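Local coordinates for peptide methionine sulfoxide reductase MsrA (Corynebacterium diphtheriae, PDB 4D7L), which probably reduces the S epimer of methionine sulfoxide, in proteins or as the free amino acid, back to methionine, and so repairs oxidatively damaged proteins, at residues T65-I70 / T114-V119; C72-E77 / Y225-S230; Y88-F93 / E213-L218; S157-A162 / I192-L197. All blocks are in the same frame, centred on the assembly; numbering follows the deposited sequence. Where two conformers were deposited one is given.

Contact 1. Residues T65-I70 / T114-V119. With PGE (triethylene glycol), chain K.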
# COMPACT_ATOMS: atom_id res chain seq x y z
N THR A 65 3.20 -13.14 -0.66
CA THR A 65 2.60 -11.85 -0.33
C THR A 65 3.63 -10.73 -0.46
O THR A 65 4.79 -10.89 -0.05
CB THR A 65 2.04 -11.84 1.10
OG1 THR A 65 1.09 -12.89 1.26
CG2 THR A 65 1.37 -10.48 1.41
N ILE A 66 3.20 -9.61 -1.06
CA ILE A 66 3.98 -8.37 -1.03
C ILE A 66 3.06 -7.22 -0.59
O ILE A 66 1.86 -7.22 -0.90
CB ILE A 66 4.65 -8.08 -2.40
CG1 ILE A 66 5.63 -6.89 -2.31
CG2 ILE A 66 3.61 -7.94 -3.54
CD1 ILE A 66 6.32 -6.59 -3.67
N TYR A 67 3.61 -6.27 0.15
CA TYR A 67 2.85 -5.14 0.67
C TYR A 67 3.28 -3.87 -0.05
O TYR A 67 4.45 -3.51 -0.03
CB TYR A 67 3.06 -4.99 2.18
CG TYR A 67 2.58 -6.19 2.95
CD1 TYR A 67 3.42 -7.26 3.19
CD2 TYR A 67 1.26 -6.27 3.41
CE1 TYR A 67 2.99 -8.39 3.88
CE2 TYR A 67 0.82 -7.40 4.11
CZ TYR A 67 1.69 -8.45 4.34
OH TYR A 67 1.28 -9.56 5.02
N ILE A 68 2.33 -3.19 -0.67
CA ILE A 68 2.65 -2.08 -1.56
C ILE A 68 2.02 -0.79 -1.12
O ILE A 68 0.79 -0.73 -0.90
CB ILE A 68 2.16 -2.40 -3.00
CG1 ILE A 68 2.83 -3.69 -3.50
CG2 ILE A 68 2.43 -1.22 -3.95
CD1 ILE A 68 4.31 -3.57 -3.60
N GLY A 69 2.82 0.26 -1.04
CA GLY A 69 2.29 1.59 -0.76
C GLY A 69 2.58 2.54 -1.90
O GLY A 69 3.74 2.84 -2.19
N ILE A 70 1.54 3.01 -2.59
CA ILE A 70 1.78 3.94 -3.70
C ILE A 70 0.80 5.10 -3.65
O ILE A 70 0.53 5.73 -4.66
CB ILE A 70 1.65 3.23 -5.08
CG1 ILE A 70 0.27 2.56 -5.21
CG2 ILE A 70 2.73 2.18 -5.25
CD1 ILE A 70 -0.05 2.06 -6.63
N THR A 114 1.75 3.90 6.61
CA THR A 114 1.38 4.35 5.28
C THR A 114 0.27 3.44 4.77
O THR A 114 0.08 2.32 5.25
CB THR A 114 2.58 4.37 4.30
OG1 THR A 114 2.25 5.18 3.16
CG2 THR A 114 2.96 2.96 3.84
N GLU A 115 -0.50 3.96 3.81
CA GLU A 115 -1.62 3.23 3.23
C GLU A 115 -1.06 2.13 2.33
O GLU A 115 -0.34 2.42 1.37
CB GLU A 115 -2.54 4.16 2.45
CG GLU A 115 -3.32 5.10 3.38
CD GLU A 115 -4.44 5.86 2.68
OE1 GLU A 115 -4.69 5.65 1.47
OE2 GLU A 115 -5.08 6.70 3.37
N ILE A 116 -1.43 0.90 2.65
CA ILE A 116 -0.83 -0.29 2.06
C ILE A 116 -1.86 -1.19 1.43
O ILE A 116 -2.95 -1.38 1.98
CB ILE A 116 -0.07 -1.11 3.14
CG1 ILE A 116 1.18 -0.34 3.59
CG2 ILE A 116 0.28 -2.54 2.65
CD1 ILE A 116 2.27 -0.24 2.49
N VAL A 117 -1.50 -1.75 0.27
CA VAL A 117 -2.22 -2.86 -0.32
C VAL A 117 -1.48 -4.15 -0.05
O VAL A 117 -0.29 -4.28 -0.40
CB VAL A 117 -2.37 -2.70 -1.85
CG1 VAL A 117 -3.19 -3.89 -2.45
CG2 VAL A 117 -3.02 -1.38 -2.21
N GLU A 118 -2.16 -5.08 0.60
CA GLU A 118 -1.69 -6.45 0.75
C GLU A 118 -1.97 -7.16 -0.58
O GLU A 118 -3.12 -7.24 -1.00
CB GLU A 118 -2.43 -7.15 1.89
CG GLU A 118 -2.13 -8.67 1.98
CD GLU A 118 -3.03 -9.40 2.97
OE1 GLU A 118 -4.17 -8.95 3.21
OE2 GLU A 118 -2.58 -10.44 3.49
N VAL A 119 -0.92 -7.62 -1.25
CA VAL A 119 -1.07 -8.29 -2.54
C VAL A 119 -0.64 -9.75 -2.40
O VAL A 119 0.54 -10.05 -2.20
CB VAL A 119 -0.23 -7.61 -3.62
CG1 VAL A 119 -0.45 -8.28 -4.97
CG2 VAL A 119 -0.59 -6.14 -3.69
C1 PGE K . 2.36 -15.98 2.32
O1 PGE K . 1.49 -15.69 1.24
C2 PGE K . 3.42 -14.89 2.41
O2 PGE K . 4.04 -14.88 3.68
O HOH W 1 -0.87 -12.69 3.21
O HOH W 2 -1.16 -9.94 5.91
O HOH W 3 -1.12 2.41 -1.43
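Tyr67 and Glu118 lie alongside each other, pointing the same way, as a non-hydrogen-bonded pair of two antiparallel neighbours in the central mixed sheet. The glutamate leaves its strand with CG anti to the backbone N (chi1 172°) and stays extended, which carries its methylenes past the ring and brings CG to 3.9 Å from Tyr67 CE2. The planes of ring and carboxylate are close to parallel, 11° apart. Ile116 crosses the tyrosine at about a right angle and sets CG2 at the ring edge, 3.9 Å from Tyr67 CD2. At the other end of the ladder Thr65 lays its methyl obliquely over the glutamate chain.

On the other face these two segments put only aliphatic side chains, Ile66, Ile68, Val117 and Val119. Ile66 and Val119 stand side by side, CG2 of the isoleucine 3.9 Å from CB of the valine, beneath helices 73-81 and 128-137. Two hydrogen-bonded pairs fix the register: Ile66 with Val119 and Ile68 with Val117, each bonded N to O in both directions, the straightest being Val117 N to Ile68 O at 2.8 Å and 175°.

The polar end of Glu118 is densely served. One water links its OE2 to Thr65 OG1, a second links it to Tyr67 OH, and both donate to the carboxylate; Arg58 adds a salt bridge to OE2, while Ser90 OG bonds OE1. Four partners around a buried carboxylate, one of them a guanidinium, would favour its ionised form and limit its rotation; the tyrosine hydroxyl is tied to it through one water.

Contact 2. Residues C72-E77 / Y225-S230. With SO4 (sulfate ion), chain E; PGE (triethylene glycol), chain M.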
# COMPACT_ATOMS: atom_id res chain seq x y z
N CYS A 72 -3.08 6.72 -2.37
CA CYS A 72 -4.47 6.35 -2.04
C CYS A 72 -4.71 4.87 -2.28
O CYS A 72 -4.65 4.39 -3.42
CB CYS A 72 -5.45 7.17 -2.88
SG CYS A 72 -7.17 6.57 -2.73
N TYR A 73 -4.93 4.11 -1.20
CA TYR A 73 -5.02 2.66 -1.42
C TYR A 73 -6.28 2.17 -2.18
O TYR A 73 -6.32 1.02 -2.59
CB TYR A 73 -4.84 1.82 -0.14
CG TYR A 73 -5.66 2.14 1.09
CD1 TYR A 73 -7.01 2.46 1.00
CD2 TYR A 73 -5.15 1.83 2.36
CE1 TYR A 73 -7.78 2.66 2.14
CE2 TYR A 73 -5.91 1.99 3.50
CZ TYR A 73 -7.23 2.40 3.38
OH TYR A 73 -8.00 2.55 4.53
N TRP A 74 -7.33 2.98 -2.32
CA TRP A 74 -8.50 2.52 -3.06
C TRP A 74 -8.13 2.23 -4.51
O TRP A 74 -8.46 1.18 -5.05
CB TRP A 74 -9.61 3.55 -3.06
CG TRP A 74 -10.19 3.86 -1.72
CD1 TRP A 74 -10.15 3.10 -0.58
CD2 TRP A 74 -10.91 5.04 -1.40
NE1 TRP A 74 -10.82 3.76 0.45
CE2 TRP A 74 -11.30 4.95 -0.04
CE3 TRP A 74 -11.28 6.18 -2.14
CZ2 TRP A 74 -12.04 5.95 0.58
CZ3 TRP A 74 -12.03 7.18 -1.51
CH2 TRP A 74 -12.40 7.05 -0.17
N GLY A 75 -7.45 3.18 -5.14
CA GLY A 75 -7.05 3.03 -6.53
C GLY A 75 -5.97 1.98 -6.65
O GLY A 75 -5.95 1.21 -7.60
N ALA A 76 -5.07 1.96 -5.68
CA ALA A 76 -4.00 0.98 -5.69
C ALA A 76 -4.55 -0.43 -5.56
O ALA A 76 -4.06 -1.34 -6.21
CB ALA A 76 -3.01 1.28 -4.57
N GLU A 77 -5.56 -0.64 -4.72
CA GLU A 77 -6.07 -2.00 -4.54
C GLU A 77 -6.68 -2.52 -5.84
O GLU A 77 -6.50 -3.69 -6.21
CB GLU A 77 -7.12 -2.11 -3.42
CG GLU A 77 -7.22 -3.59 -2.93
CD GLU A 77 -8.52 -3.95 -2.19
OE1 GLU A 77 -9.34 -3.06 -1.86
OE2 GLU A 77 -8.72 -5.16 -1.92
N TYR A 225 -14.40 7.57 -5.75
CA TYR A 225 -13.16 7.73 -6.52
C TYR A 225 -12.12 8.33 -5.57
O TYR A 225 -12.48 8.95 -4.56
CB TYR A 225 -13.39 8.62 -7.76
CG TYR A 225 -13.94 9.99 -7.40
CD1 TYR A 225 -13.07 11.04 -7.09
CD2 TYR A 225 -15.31 10.21 -7.30
CE1 TYR A 225 -13.55 12.28 -6.70
CE2 TYR A 225 -15.80 11.44 -6.93
CZ TYR A 225 -14.92 12.48 -6.62
OH TYR A 225 -15.39 13.71 -6.24
N CYS A 226 -10.84 8.11 -5.86
CA CYS A 226 -9.77 8.66 -5.04
C CYS A 226 -9.84 10.18 -5.07
O CYS A 226 -10.02 10.77 -6.14
CB CYS A 226 -8.41 8.17 -5.55
SG CYS A 226 -8.37 6.39 -5.96
N PRO A 227 -9.74 10.82 -3.89
CA PRO A 227 -9.88 12.28 -3.85
C PRO A 227 -8.90 13.01 -4.75
O PRO A 227 -7.77 12.54 -4.97
CB PRO A 227 -9.63 12.61 -2.38
CG PRO A 227 -10.10 11.34 -1.65
CD PRO A 227 -9.65 10.23 -2.54
N HIS A 228 -9.34 14.18 -5.21
CA HIS A 228 -8.59 15.09 -6.09
C HIS A 228 -8.61 14.59 -7.53
O HIS A 228 -7.78 15.02 -8.33
CB HIS A 228 -7.14 15.28 -5.62
CG HIS A 228 -7.00 15.59 -4.16
ND1 HIS A 228 -7.41 16.79 -3.63
CD2 HIS A 228 -6.55 14.85 -3.12
CE1 HIS A 228 -7.19 16.79 -2.32
NE2 HIS A 228 -6.67 15.62 -1.99
N HIS A 229 -9.53 13.68 -7.85
CA HIS A 229 -9.64 13.21 -9.23
C HIS A 229 -10.99 13.51 -9.86
O HIS A 229 -11.34 12.93 -10.89
CB HIS A 229 -9.36 11.71 -9.29
CG HIS A 229 -7.94 11.37 -8.95
ND1 HIS A 229 -6.92 11.38 -9.89
CD2 HIS A 229 -7.36 11.04 -7.77
CE1 HIS A 229 -5.78 11.06 -9.30
NE2 HIS A 229 -6.02 10.85 -8.02
N SER A 230 -11.76 14.42 -9.27
CA SER A 230 -13.01 14.84 -9.93
C SER A 230 -12.72 15.47 -11.28
O SER A 230 -11.62 15.94 -11.51
CB SER A 230 -13.78 15.84 -9.07
OG SER A 230 -13.04 17.03 -8.90
S SO4 E . -12.56 16.14 -5.47
O1 SO4 E . -11.74 16.19 -6.67
O2 SO4 E . -13.96 15.93 -5.83
O3 SO4 E . -12.44 17.39 -4.74
O4 SO4 E . -12.10 15.04 -4.62
C1 PGE M . -4.97 14.30 1.56
O1 PGE M . -5.61 14.26 0.29
C2 PGE M . -4.55 15.72 1.92
O2 PGE M . -3.73 16.30 0.91
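Sulfur contacts come first: Cys72 SG sits 3.5 Å from Cys226 SG, too far for a bond in this conformer, although both cysteines are deposited in two conformers and a disulfide between them is seen in this structure. Cys72 holds SG anti to its own N (chi1 170°), which aims the sulfur across at the C-terminal loop. Cys226 SG also approaches the helix backbone, 3.4 Å from Gly75 N, where the glycine has no side chain in the way.

Cys72 is the N-cap of helix 73-81 and belongs to a Cys-Tyr-Trp-Gly run, this protein's version of the Gly-Cys-Phe-Trp-Gly signature of the MsrA family. It is the predicted active-site residue, and a partner cysteine near the C-terminus is consistent with the thiol-disulfide exchange of this family.

The Trp74 indole has Tyr225 O at its benzo edge, in the ring plane and 3.6 Å from CZ3; its apolar contact is Pro227, crossing at about a right angle with CD 4.0 Å from Trp74 CZ3.

The loop also hydrogen-bonds bound additives: Tyr225 OH, His228 N, Ser230 N and Ser230 OG donate to one sulfate, and His228 NE2 to a triethylene glycol.

Contact 3. Residues Y88-F93 / E213-L218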
# COMPACT_ATOMS: atom_id res chain seq x y z
N TYR A 88 -5.59 -12.53 -4.18
CA TYR A 88 -6.30 -11.86 -3.09
C TYR A 88 -5.63 -10.51 -2.84
O TYR A 88 -4.41 -10.38 -2.98
CB TYR A 88 -6.27 -12.71 -1.81
CG TYR A 88 -6.87 -12.03 -0.58
CD1 TYR A 88 -8.25 -12.00 -0.39
CD2 TYR A 88 -6.06 -11.42 0.38
CE1 TYR A 88 -8.81 -11.38 0.74
CE2 TYR A 88 -6.60 -10.79 1.51
CZ TYR A 88 -7.98 -10.79 1.69
OH TYR A 88 -8.55 -10.18 2.80
N THR A 89 -6.43 -9.51 -2.48
CA THR A 89 -5.88 -8.25 -1.98
C THR A 89 -6.67 -7.75 -0.76
O THR A 89 -7.81 -8.16 -0.54
CB THR A 89 -5.91 -7.11 -3.04
OG1 THR A 89 -7.28 -6.79 -3.35
CG2 THR A 89 -5.15 -7.51 -4.31
N SER A 90 -6.06 -6.88 0.03
CA SER A 90 -6.79 -6.10 1.03
C SER A 90 -6.09 -4.77 1.19
O SER A 90 -4.99 -4.58 0.66
CB SER A 90 -6.88 -6.84 2.38
OG SER A 90 -5.62 -6.84 3.05
N VAL A 91 -6.73 -3.84 1.88
CA VAL A 91 -6.11 -2.56 2.20
C VAL A 91 -6.02 -2.34 3.69
O VAL A 91 -6.81 -2.88 4.50
CB VAL A 91 -6.86 -1.36 1.56
CG1 VAL A 91 -6.74 -1.43 0.04
CG2 VAL A 91 -8.33 -1.33 2.00
N GLY A 92 -5.02 -1.56 4.07
CA GLY A 92 -4.80 -1.36 5.48
C GLY A 92 -3.55 -0.54 5.68
O GLY A 92 -3.18 0.28 4.83
N PHE A 93 -2.89 -0.81 6.80
CA PHE A 93 -1.87 0.09 7.33
C PHE A 93 -0.64 -0.66 7.79
O PHE A 93 -0.74 -1.68 8.48
CB PHE A 93 -2.46 0.88 8.52
CG PHE A 93 -3.86 1.38 8.27
CD1 PHE A 93 -4.09 2.36 7.31
CD2 PHE A 93 -4.94 0.87 8.98
CE1 PHE A 93 -5.39 2.82 7.05
CE2 PHE A 93 -6.24 1.32 8.74
CZ PHE A 93 -6.46 2.30 7.77
N GLU A 213 -15.49 -1.35 5.07
CA GLU A 213 -15.94 -0.40 4.06
C GLU A 213 -14.85 -0.06 3.05
O GLU A 213 -15.15 0.25 1.89
CB GLU A 213 -16.44 0.90 4.72
CG GLU A 213 -17.76 0.74 5.47
CD GLU A 213 -17.63 0.04 6.84
OE1 GLU A 213 -16.50 -0.15 7.37
OE2 GLU A 213 -18.69 -0.34 7.40
N HIS A 214 -13.59 -0.08 3.49
CA HIS A 214 -12.46 0.24 2.60
C HIS A 214 -12.08 -0.90 1.65
O HIS A 214 -11.46 -0.67 0.61
CB HIS A 214 -11.21 0.63 3.42
CG HIS A 214 -11.37 1.94 4.13
ND1 HIS A 214 -11.06 3.14 3.54
CD2 HIS A 214 -11.83 2.23 5.37
CE1 HIS A 214 -11.33 4.12 4.38
NE2 HIS A 214 -11.78 3.60 5.51
N GLN A 215 -12.41 -2.13 2.03
CA GLN A 215 -12.01 -3.30 1.25
C GLN A 215 -12.76 -3.31 -0.06
O GLN A 215 -13.98 -3.34 -0.06
CB GLN A 215 -12.27 -4.59 2.04
CG GLN A 215 -11.65 -4.56 3.45
CD GLN A 215 -10.12 -4.40 3.41
OE1 GLN A 215 -9.47 -4.87 2.48
NE2 GLN A 215 -9.55 -3.76 4.45
N GLN A 216 -12.03 -3.25 -1.17
CA GLN A 216 -12.63 -3.15 -2.51
C GLN A 216 -13.62 -2.00 -2.60
O GLN A 216 -14.66 -2.11 -3.24
CB GLN A 216 -13.31 -4.46 -2.91
CG GLN A 216 -12.35 -5.66 -2.96
CD GLN A 216 -12.26 -6.39 -1.63
OE1 GLN A 216 -13.27 -6.90 -1.13
NE2 GLN A 216 -11.07 -6.44 -1.04
N TYR A 217 -13.28 -0.88 -1.96
CA TYR A 217 -14.15 0.29 -1.93
C TYR A 217 -14.69 0.70 -3.31
O TYR A 217 -15.88 0.98 -3.48
CB TYR A 217 -13.40 1.47 -1.31
CG TYR A 217 -14.21 2.75 -1.29
CD1 TYR A 217 -15.22 2.93 -0.37
CD2 TYR A 217 -13.94 3.79 -2.20
CE1 TYR A 217 -15.97 4.11 -0.35
CE2 TYR A 217 -14.68 4.97 -2.18
CZ TYR A 217 -15.69 5.12 -1.25
OH TYR A 217 -16.43 6.29 -1.24
N LEU A 218 -13.79 0.76 -4.29
CA LEU A 218 -14.18 1.26 -5.60
C LEU A 218 -15.11 0.30 -6.32
O LEU A 218 -15.90 0.72 -7.17
CB LEU A 218 -12.94 1.53 -6.44
CG LEU A 218 -12.06 2.64 -5.88
CD1 LEU A 218 -10.86 2.83 -6.80
CD2 LEU A 218 -12.86 3.95 -5.72
O HOH W 4 -10.02 -7.50 1.50
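Gln215 docks on Val91 through a side-chain-to-backbone clamp, a buried contact that fastens the loop before helix 217-220 onto strand 86-94. The amide acts like a short stretch of neighbouring strand. Its OE1 accepts from Val91 N at 3.0 Å and its NE2 donates to Val91 O at 2.9 Å, so the backbone N and O of Val91 are both met by one amide, in addition to its backbone pairing with Ala210. Both bonds are nearly straight (163° and 162°), and Val91 O lies close to the amide plane. A bent chain, turned at chi2 (-61°), folds the amide back to reach the strand, and the glutamine and valine side chains slide past each other in opposite directions.

OE1 also lies 3.3 Å from Ser90 CB and accepts a hydrogen bond from a water. That water donates as well to Thr89 O and takes a hydrogen from Gln216 NE2, which ties a second glutamine to the strand indirectly; Gln216 OE1 accepts from Ala52 N. Val91 CG2 packs against His214, 3.8 Å from its CB and 3.5 Å from its O. The same carbonyl closes a type II turn from His214 to Tyr217 by accepting Tyr217 N, and Gln216 then stands as N-cap of the helix.

Gln215 NE2 has a second acceptor in Ala210 O, next to the edge strand 208-209. Strand 86-94 runs between that strand and strand 114-121, and helix 73-81 packs against it: Glu77 bonds Thr89 OG1 with one carboxylate oxygen and Gln216 N with the other, joining helix, strand and loop.

Contact 4. Residues S157-A162 / I192-L197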
# COMPACT_ATOMS: atom_id res chain seq x y z
N SER A 157 5.66 6.32 -0.45
CA SER A 157 5.94 5.13 -1.25
C SER A 157 6.59 4.05 -0.39
O SER A 157 7.48 4.36 0.41
CB SER A 157 6.87 5.52 -2.41
OG SER A 157 7.15 4.41 -3.24
N ALA A 158 6.15 2.79 -0.53
CA ALA A 158 6.73 1.71 0.27
C ALA A 158 6.59 0.34 -0.38
O ALA A 158 5.64 0.09 -1.14
CB ALA A 158 6.12 1.68 1.70
N ILE A 159 7.55 -0.52 -0.07
CA ILE A 159 7.43 -1.95 -0.35
C ILE A 159 7.85 -2.69 0.92
O ILE A 159 9.01 -2.59 1.35
CB ILE A 159 8.32 -2.41 -1.52
CG1 ILE A 159 7.96 -1.67 -2.81
CG2 ILE A 159 8.17 -3.94 -1.74
CD1 ILE A 159 8.98 -1.86 -3.93
N TYR A 160 6.93 -3.43 1.53
CA TYR A 160 7.30 -4.27 2.68
C TYR A 160 7.22 -5.73 2.28
O TYR A 160 6.25 -6.14 1.65
CB TYR A 160 6.41 -4.00 3.90
CG TYR A 160 6.34 -2.52 4.29
CD1 TYR A 160 7.51 -1.76 4.41
CD2 TYR A 160 5.12 -1.89 4.52
CE1 TYR A 160 7.45 -0.38 4.76
CE2 TYR A 160 5.05 -0.54 4.86
CZ TYR A 160 6.22 0.20 4.98
OH TYR A 160 6.14 1.51 5.30
N THR A 161 8.23 -6.51 2.62
CA THR A 161 8.28 -7.89 2.16
C THR A 161 7.95 -8.92 3.25
O THR A 161 7.96 -8.61 4.45
CB THR A 161 9.66 -8.20 1.56
OG1 THR A 161 10.67 -7.97 2.55
CG2 THR A 161 9.92 -7.31 0.35
N ALA A 162 7.60 -10.13 2.84
CA ALA A 162 7.15 -11.15 3.77
C ALA A 162 7.66 -12.53 3.37
O ALA A 162 8.17 -12.73 2.27
CB ALA A 162 5.62 -11.15 3.86
N ILE A 192 14.81 8.74 -5.30
CA ILE A 192 13.69 7.86 -5.00
C ILE A 192 13.46 7.85 -3.49
O ILE A 192 14.41 7.71 -2.74
CB ILE A 192 13.94 6.42 -5.48
CG1 ILE A 192 13.95 6.38 -7.01
CG2 ILE A 192 12.85 5.49 -4.94
CD1 ILE A 192 14.46 5.06 -7.59
N THR A 193 12.21 8.00 -3.04
CA THR A 193 11.94 8.06 -1.60
C THR A 193 11.26 6.79 -1.06
O THR A 193 10.98 6.68 0.14
CB THR A 193 11.03 9.27 -1.27
OG1 THR A 193 9.80 9.15 -1.99
CG2 THR A 193 11.71 10.57 -1.68
N THR A 194 10.99 5.82 -1.94
CA THR A 194 10.38 4.54 -1.53
C THR A 194 11.10 3.89 -0.34
O THR A 194 12.31 3.74 -0.35
CB THR A 194 10.41 3.52 -2.71
OG1 THR A 194 9.85 4.13 -3.87
CG2 THR A 194 9.61 2.22 -2.37
N GLU A 195 10.34 3.52 0.67
CA GLU A 195 10.83 2.84 1.87
C GLU A 195 10.73 1.31 1.66
O GLU A 195 9.65 0.81 1.35
CB GLU A 195 9.95 3.32 3.02
CG GLU A 195 10.12 2.81 4.39
CD GLU A 195 9.14 3.55 5.28
OE1 GLU A 195 9.22 4.81 5.33
OE2 GLU A 195 8.24 2.90 5.85
N ILE A 196 11.85 0.58 1.75
CA ILE A 196 11.82 -0.85 1.45
C ILE A 196 12.44 -1.65 2.59
O ILE A 196 13.60 -1.43 2.95
CB ILE A 196 12.60 -1.18 0.14
CG1 ILE A 196 12.05 -0.40 -1.06
CG2 ILE A 196 12.54 -2.68 -0.15
CD1 ILE A 196 12.96 -0.53 -2.31
N LEU A 197 11.67 -2.57 3.17
CA LEU A 197 12.17 -3.42 4.26
C LEU A 197 11.18 -4.55 4.54
O LEU A 197 10.03 -4.48 4.13
CB LEU A 197 12.42 -2.60 5.54
CG LEU A 197 11.23 -1.91 6.21
CD1 LEU A 197 11.56 -1.54 7.66
CD2 LEU A 197 10.82 -0.64 5.45
O HOH W 5 7.59 8.42 -0.51
O HOH W 6 8.65 6.53 1.50
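Tyr160 turns its CG away from the carbonyl carbon (chi1 -53°) while Glu195 runs out extended with CG opposite its own backbone N (chi1 178°); together these bring the phenol to the carboxylate two residues back along the adjacent strand. Tyr160 OH donates to Glu195 OE2 at 2.6 Å, approaching from above the carboxylate plane, and the ring and carboxylate planes are 35° apart. OE2 lies at the ring's edge, near its plane. Leu197 lies alongside the tyrosine, pointing the same way, and presses CD2 on that ring edge, 3.4 Å from Tyr160 CE1. The other oxygen of Glu195 forms a salt bridge with Arg156, which would help keep the carboxylate charged.

The backbones are parallel. Ile159 turns both N and O to strand 195-198, its N to Glu195 O (2.9 Å) and its O to Leu197 N (3.2 Å), and the ladder continues with Thr161 N to Leu197 O. At the start, Glu195 N donates to Ser157 O, and Ser157 OG meets Thr194 OG1 at 2.8 Å, with His139 as a further partner of the serine. Two waters fill in beyond, joining Ser157 N to Thr193 OG1, which is also hydrogen-bonded to Gly144 N, and Ser157 O to Thr193 O.

Strand 195-198 forms one border of the mixed sheet, and helix 166-186 links it to strand 158-161 in a beta-alpha-beta unit. Ile196 packs on Val177 of that helix; across strand 158-161, Ile159 meets Ile66 and the Tyr160 ring leans on Tyr67 and Ile116.

Contacts 1, 3 and 4 all reach one mixed sheet, whose strands run in the order 195-198, 158-161, 64-69, 114-121, 86-94, 208-209. Contact 1 forms the middle; contact 4 and contact 3 lie to either side, their centres about 9 and 10 Å from it and about 19 Å from each other. Contact 2 sits at the start of helix 73-81, which follows strand 64-69, with its centre about 14 Å from that of contact 1. Along the chain, contact 4 closes within the span of contact 3, and contact 3 within that of contact 2, while contact 1 interleaves with 2 and 3. The predicted active-site cysteine thus lies just beyond a central strand, and later loops fold back to it.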